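Local coordinates for protein ribonuclease J (Methanolobus psychrophilus R15, PDB 5HAB) that probably degrades RNA as an archaeal exoribonuclease of the beta-CASP group of the metallo-beta-lactamase superfamily, at residues 45-50 with 162-167; 95-100 with 120-125. The protein carries 1 engineered substitution. All blocks are in the same frame, centred on the assembly; numbering follows the deposited sequence.

Contact 1: 45-50 with 162-167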
loop_
_atom_site.group_PDB
_atom_site.type_symbol
_atom_site.label_atom_id
_atom_site.label_comp_id
_atom_site.label_asym_id
_atom_site.label_seq_id
_atom_site.Cartn_x
_atom_site.Cartn_y
_atom_site.Cartn_z
ATOM N N ARG B 45 25.646 26.379 17.914
ATOM C CA ARG B 45 26.498 27.538 18.123
ATOM C C ARG B 45 26.083 28.249 19.403
ATOM O O ARG B 45 24.921 28.583 19.581
ATOM C CB ARG B 45 26.410 28.498 16.928
ATOM C CG ARG B 45 27.242 29.766 17.068
ATOM C CD ARG B 45 27.180 30.627 15.807
ATOM N NE ARG B 45 25.811 31.013 15.475
ATOM C CZ ARG B 45 25.107 31.934 16.128
ATOM N NH1 ARG B 45 25.642 32.581 17.155
ATOM N NH2 ARG B 45 23.865 32.212 15.753
ATOM N N VAL B 46 27.022 28.435 20.319
ATOM C CA VAL B 46 26.800 29.296 21.469
ATOM C C VAL B 46 27.708 30.514 21.319
ATOM O O VAL B 46 28.935 30.420 21.471
ATOM C CB VAL B 46 27.044 28.562 22.786
ATOM C CG1 VAL B 46 26.500 29.382 23.949
ATOM C CG2 VAL B 46 26.397 27.184 22.748
ATOM N N ASN B 47 27.094 31.640 20.972
ATOM C CA ASN B 47 27.803 32.878 20.664
ATOM C C ASN B 47 28.768 32.671 19.493
ATOM O O ASN B 47 28.367 32.793 18.336
ATOM C CB ASN B 47 28.520 33.390 21.914
ATOM C CG ASN B 47 27.544 33.749 23.021
ATOM O OD1 ASN B 47 26.449 34.246 22.756
ATOM N ND2 ASN B 47 27.919 33.470 24.260
ATOM N N GLU B 48 30.031 32.365 19.772
ATOM C CA GLU B 48 30.990 32.148 18.688
ATOM C C GLU B 48 31.736 30.824 18.830
ATOM O O GLU B 48 32.697 30.568 18.106
ATOM C CB GLU B 48 31.994 33.300 18.604
ATOM C CG GLU B 48 31.356 34.665 18.385
ATOM C CD GLU B 48 32.360 35.722 17.955
ATOM O OE1 GLU B 48 31.970 36.640 17.203
ATOM O OE2 GLU B 48 33.533 35.642 18.380
ATOM N N ASP B 49 31.282 29.977 19.749
ATOM C CA ASP B 49 31.837 28.632 19.875
ATOM C C ASP B 49 30.844 27.606 19.337
ATOM O O ASP B 49 29.647 27.746 19.542
ATOM C CB ASP B 49 32.189 28.336 21.330
ATOM C CG ASP B 49 33.390 29.129 21.810
ATOM O OD1 ASP B 49 34.362 29.261 21.035
ATOM O OD2 ASP B 49 33.348 29.638 22.950
ATOM N N ILE B 50 31.332 26.594 18.624
ATOM C CA ILE B 50 30.444 25.629 17.977
ATOM C C ILE B 50 30.690 24.202 18.464
ATOM O O ILE B 50 31.826 23.742 18.510
ATOM C CB ILE B 50 30.588 25.700 16.445
ATOM C CG1 ILE B 50 30.288 27.115 15.948
ATOM C CG2 ILE B 50 29.668 24.687 15.770
ATOM C CD1 ILE B 50 30.494 27.289 14.460
ATOM N N THR B 162 34.267 25.348 27.747
ATOM C CA THR B 162 34.434 26.789 27.683
ATOM C C THR B 162 33.922 27.354 29.009
ATOM O O THR B 162 33.208 26.665 29.735
ATOM C CB THR B 162 33.665 27.368 26.449
ATOM O OG1 THR B 162 34.375 27.042 25.247
ATOM C CG2 THR B 162 33.481 28.877 26.511
ATOM N N LYS B 163 34.319 28.578 29.347
ATOM C CA LYS B 163 33.802 29.272 30.523
ATOM C C LYS B 163 32.271 29.334 30.490
ATOM O O LYS B 163 31.621 29.470 31.527
ATOM C CB LYS B 163 34.376 30.692 30.597
ATOM C CG LYS B 163 35.899 30.768 30.576
ATOM C CD LYS B 163 36.378 32.215 30.659
ATOM C CE LYS B 163 37.848 32.310 31.054
ATOM N NZ LYS B 163 38.760 31.905 29.947
ATOM N N ASP B 164 31.710 29.221 29.288
ATOM C CA ASP B 164 30.286 29.426 29.057
ATOM C C ASP B 164 29.565 28.172 28.555
ATOM O O ASP B 164 28.342 28.160 28.440
ATOM C CB ASP B 164 30.083 30.558 28.049
ATOM C CG ASP B 164 30.294 31.928 28.660
ATOM O OD1 ASP B 164 30.246 32.041 29.904
ATOM O OD2 ASP B 164 30.503 32.894 27.896
ATOM N N ILE B 165 30.318 27.122 28.250
ATOM C CA ILE B 165 29.750 25.943 27.613
ATOM C C ILE B 165 30.158 24.673 28.344
ATOM O O ILE B 165 31.352 24.403 28.496
ATOM C CB ILE B 165 30.181 25.854 26.134
ATOM C CG1 ILE B 165 29.666 27.056 25.343
ATOM C CG2 ILE B 165 29.724 24.542 25.516
ATOM C CD1 ILE B 165 30.129 27.064 23.915
ATOM N N THR B 166 29.180 23.891 28.797
ATOM C CA THR B 166 29.498 22.549 29.306
ATOM C C THR B 166 28.658 21.497 28.591
ATOM O O THR B 166 27.543 21.774 28.166
ATOM C CB THR B 166 29.275 22.413 30.829
ATOM O OG1 THR B 166 27.876 22.500 31.122
ATOM C CG2 THR B 166 30.027 23.493 31.593
ATOM N N ILE B 167 29.189 20.286 28.471
ATOM C CA ILE B 167 28.474 19.208 27.808
ATOM C C ILE B 167 28.148 18.080 28.781
ATOM O O ILE B 167 29.040 17.494 29.391
ATOM C CB ILE B 167 29.293 18.679 26.620
ATOM C CG1 ILE B 167 29.342 19.720 25.501
ATOM C CG2 ILE B 167 28.732 17.360 26.118
ATOM C CD1 ILE B 167 30.237 19.323 24.346
#

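Contact 2: 95-100 with 120-125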
loop_
_atom_site.group_PDB
_atom_site.type_symbol
_atom_site.label_atom_id
_atom_site.label_comp_id
_atom_site.label_asym_id
_atom_site.label_seq_id
_atom_site.Cartn_x
_atom_site.Cartn_y
_atom_site.Cartn_z
ATOM N N GLY B 95 31.291 31.255 13.815
ATOM C CA GLY B 95 31.861 30.678 15.016
ATOM C C GLY B 95 32.986 29.695 14.760
ATOM O O GLY B 95 33.306 29.385 13.614
ATOM N N ASN B 96 33.583 29.191 15.832
ATOM C CA ASN B 96 34.656 28.214 15.700
ATOM C C ASN B 96 34.273 26.917 16.392
ATOM O O ASN B 96 33.777 26.924 17.520
ATOM C CB ASN B 96 35.965 28.754 16.282
ATOM C CG ASN B 96 36.370 30.076 15.663
ATOM O OD1 ASN B 96 36.854 30.118 14.532
ATOM N ND2 ASN B 96 36.184 31.164 16.406
ATOM N N VAL B 97 34.525 25.804 15.712
ATOM C CA VAL B 97 34.175 24.493 16.237
ATOM C C VAL B 97 35.117 24.105 17.365
ATOM O O VAL B 97 36.334 24.022 17.179
ATOM C CB VAL B 97 34.183 23.437 15.118
ATOM C CG1 VAL B 97 33.895 22.061 15.689
ATOM C CG2 VAL B 97 33.162 23.805 14.046
ATOM N N ARG B 98 34.543 23.862 18.538
ATOM C CA ARG B 98 35.325 23.553 19.725
ATOM C C ARG B 98 35.281 22.078 20.101
ATOM O O ARG B 98 36.160 21.596 20.816
ATOM C CB ARG B 98 34.835 24.399 20.905
ATOM C CG ARG B 98 34.977 25.904 20.703
ATOM C CD ARG B 98 36.440 26.315 20.568
ATOM N NE ARG B 98 36.597 27.734 20.253
ATOM C CZ ARG B 98 37.739 28.291 19.850
ATOM N NH1 ARG B 98 38.830 27.548 19.709
ATOM N NH2 ARG B 98 37.790 29.590 19.583
ATOM N N ALA B 99 34.264 21.362 19.626
ATOM C CA ALA B 99 34.136 19.938 19.931
ATOM C C ALA B 99 33.209 19.230 18.954
ATOM O O ALA B 99 32.342 19.847 18.342
ATOM C CB ALA B 99 33.640 19.738 21.360
ATOM N N ILE B 100 33.407 17.924 18.816
ATOM C CA ILE B 100 32.548 17.081 17.998
ATOM C C ILE B 100 31.951 15.975 18.864
ATOM O O ILE B 100 32.669 15.095 19.328
ATOM C CB ILE B 100 33.324 16.496 16.818
ATOM C CG1 ILE B 100 33.849 17.621 15.924
ATOM C CG2 ILE B 100 32.455 15.528 16.033
ATOM C CD1 ILE B 100 34.649 17.132 14.734
ATOM N N TYR B 120 38.489 19.803 11.300
ATOM C CA TYR B 120 38.174 20.664 12.433
ATOM C C TYR B 120 39.217 20.506 13.531
ATOM O O TYR B 120 39.662 19.396 13.824
ATOM C CB TYR B 120 36.772 20.363 12.974
ATOM C CG TYR B 120 35.679 20.606 11.962
ATOM C CD1 TYR B 120 35.117 21.868 11.806
ATOM C CD2 TYR B 120 35.226 19.581 11.144
ATOM C CE1 TYR B 120 34.122 22.096 10.872
ATOM C CE2 TYR B 120 34.237 19.799 10.206
ATOM C CZ TYR B 120 33.688 21.055 10.074
ATOM O OH TYR B 120 32.701 21.263 9.139
ATOM N N ALA B 121 39.611 21.630 14.122
ATOM C CA ALA B 121 40.562 21.634 15.226
ATOM C C ALA B 121 39.824 21.423 16.543
ATOM O O ALA B 121 39.721 22.329 17.373
ATOM C CB ALA B 121 41.348 22.935 15.248
ATOM N N ALA B 122 39.293 20.218 16.714
ATOM C CA ALA B 122 38.454 19.906 17.862
ATOM C C ALA B 122 38.559 18.427 18.222
ATOM O O ALA B 122 38.764 17.586 17.348
ATOM C CB ALA B 122 36.999 20.290 17.576
ATOM N N PRO B 123 38.454 18.110 19.518
ATOM C CA PRO B 123 38.396 16.717 19.969
ATOM C C PRO B 123 37.023 16.099 19.704
ATOM O O PRO B 123 36.034 16.824 19.597
ATOM C CB PRO B 123 38.652 16.830 21.467
ATOM C CG PRO B 123 38.053 18.142 21.819
ATOM C CD PRO B 123 38.303 19.051 20.641
ATOM N N ILE B 124 36.967 14.777 19.616
ATOM C CA ILE B 124 35.705 14.065 19.477
ATOM C C ILE B 124 35.287 13.538 20.840
ATOM O O ILE B 124 36.048 12.830 21.483
ATOM C CB ILE B 124 35.826 12.928 18.459
ATOM C CG1 ILE B 124 36.140 13.491 17.072
ATOM C CG2 ILE B 124 34.551 12.103 18.436
ATOM C CD1 ILE B 124 36.456 12.435 16.042
ATOM N N ILE B 125 34.086 13.882 21.289
ATOM C CA ILE B 125 33.638 13.457 22.609
ATOM C C ILE B 125 32.570 12.382 22.454
ATOM O O ILE B 125 31.617 12.549 21.687
ATOM C CB ILE B 125 33.106 14.633 23.434
ATOM C CG1 ILE B 125 34.122 15.776 23.459
ATOM C CG2 ILE B 125 32.769 14.176 24.846
ATOM C CD1 ILE B 125 33.550 17.080 23.977
HETATM O O HOH W 1 39.277 24.780 18.797
#

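Contact 1: 45-50 with 162-167
Ile165 and Val46 meet end on. The end methyl of Ile165 does most of the touching. Its CD1 comes 3.6 Å from Val46 CB and 3.5 Å from Asp49 CB, so it rests across both residues that close the 45-50 hairpin. The extended chain of Ile165 (chi2 176°) carries CD1 that far. Val46 meets it with CB and with CG2, which lies 3.9 Å from Ile165 CD1.

Beside this apolar pair, the side chains of Asp49 and Thr162 face each other. Asp49 OD2 is 3.6 Å from both Thr162 OG1 and Thr162 CG2. The stronger polar partner of Asp49 is elsewhere: its OD1 forms a salt bridge with Arg98.

Each segment contains a tight hairpin turn, with Asn47-Glu48 and Lys163-Asp164 as the linking residues. In one, Val46 N donates to Asp49 O over 2.8 Å, and Asp49 N returns a bond to Val46 O. In the other, Thr162 N donates to Ile165 O, and the return bond is weak.

The contact therefore joins hairpin ends from the two sheets of the metallo-beta-lactamase sandwich. Its apolar centre is flanked by the carboxylates of Asp49 and Asp164. Asp49 OD2 and Asp164 OD2 are 6.6 Å apart. Any repulsion between them is likely to be small, and the salt bridge of Asp49 with Arg98 would offset it in part.

Contact 2: 95-100 with 120-125
Ile100 O is gripped by two groups of the 120-125 segment. Ile125 N donates to it over 2.7 Å with an N-H...O angle of 162°. Ile124 CA adds a CA-H...O contact at 3.2 Å. On the same edge of the strand, Ile100 N donates to Pro123 O over 3.0 Å. Ile100 thus bonds to the residues flanking Ile124, the pattern of a parallel bridge.

The side chains of Ile100 and Ile124 share one face of the sheet. Across the strands, Ala99 CB meets Ile125 CD1 at 3.7 Å. That isoleucine also touches Ile167 and Phe169 of the facing sheet.

Before the paired part, Val97 and Tyr120 cross obliquely. Val97 CG2 lies 3.5 Å from Tyr120 CD1. With Tyr120 CG beside its own backbone N (chi1 -62°), the ring is carried to Val97; Tyr120 OH bonds to Asp87. Ala122 CB fits close against the 98-99 peptide, 3.5 Å from Arg98 C. Ala121 centres an inverse gamma turn. A water takes a bond from Arg98 NH1 and gives one to Ala121 O, while Arg98 NE is held by the salt bridge to Asp49.

This is the parallel pairing of a beta-alpha-beta unit. The two backbone bonds satisfy both polar backbone atoms of buried Ile100, whereas the less regular chain before the strand is held by apolar contacts and one bridging water.

How the contacts relate
From the N terminus, the chain runs up strand 41-46, turns, and returns along strand 49-53. After helices 60-63 and 75-81 it enters strand 96-102. Contact 2 then closes a short loop of 19 residues, including helices 107-110 and 113-116, by setting strand 124-126 beside 96-102. The chain goes on through strands 150-152 and 158-160 to the turn at 162-165. There contact 1 closes a 111-residue loop, with contact 2 nested inside it. Contact 2 works within one sheet, whereas contact 1 ties that sheet to the opposing one. The two meet at strands 49-53 and 96-102, where Ile50 pairs with Asn96 and Arg98.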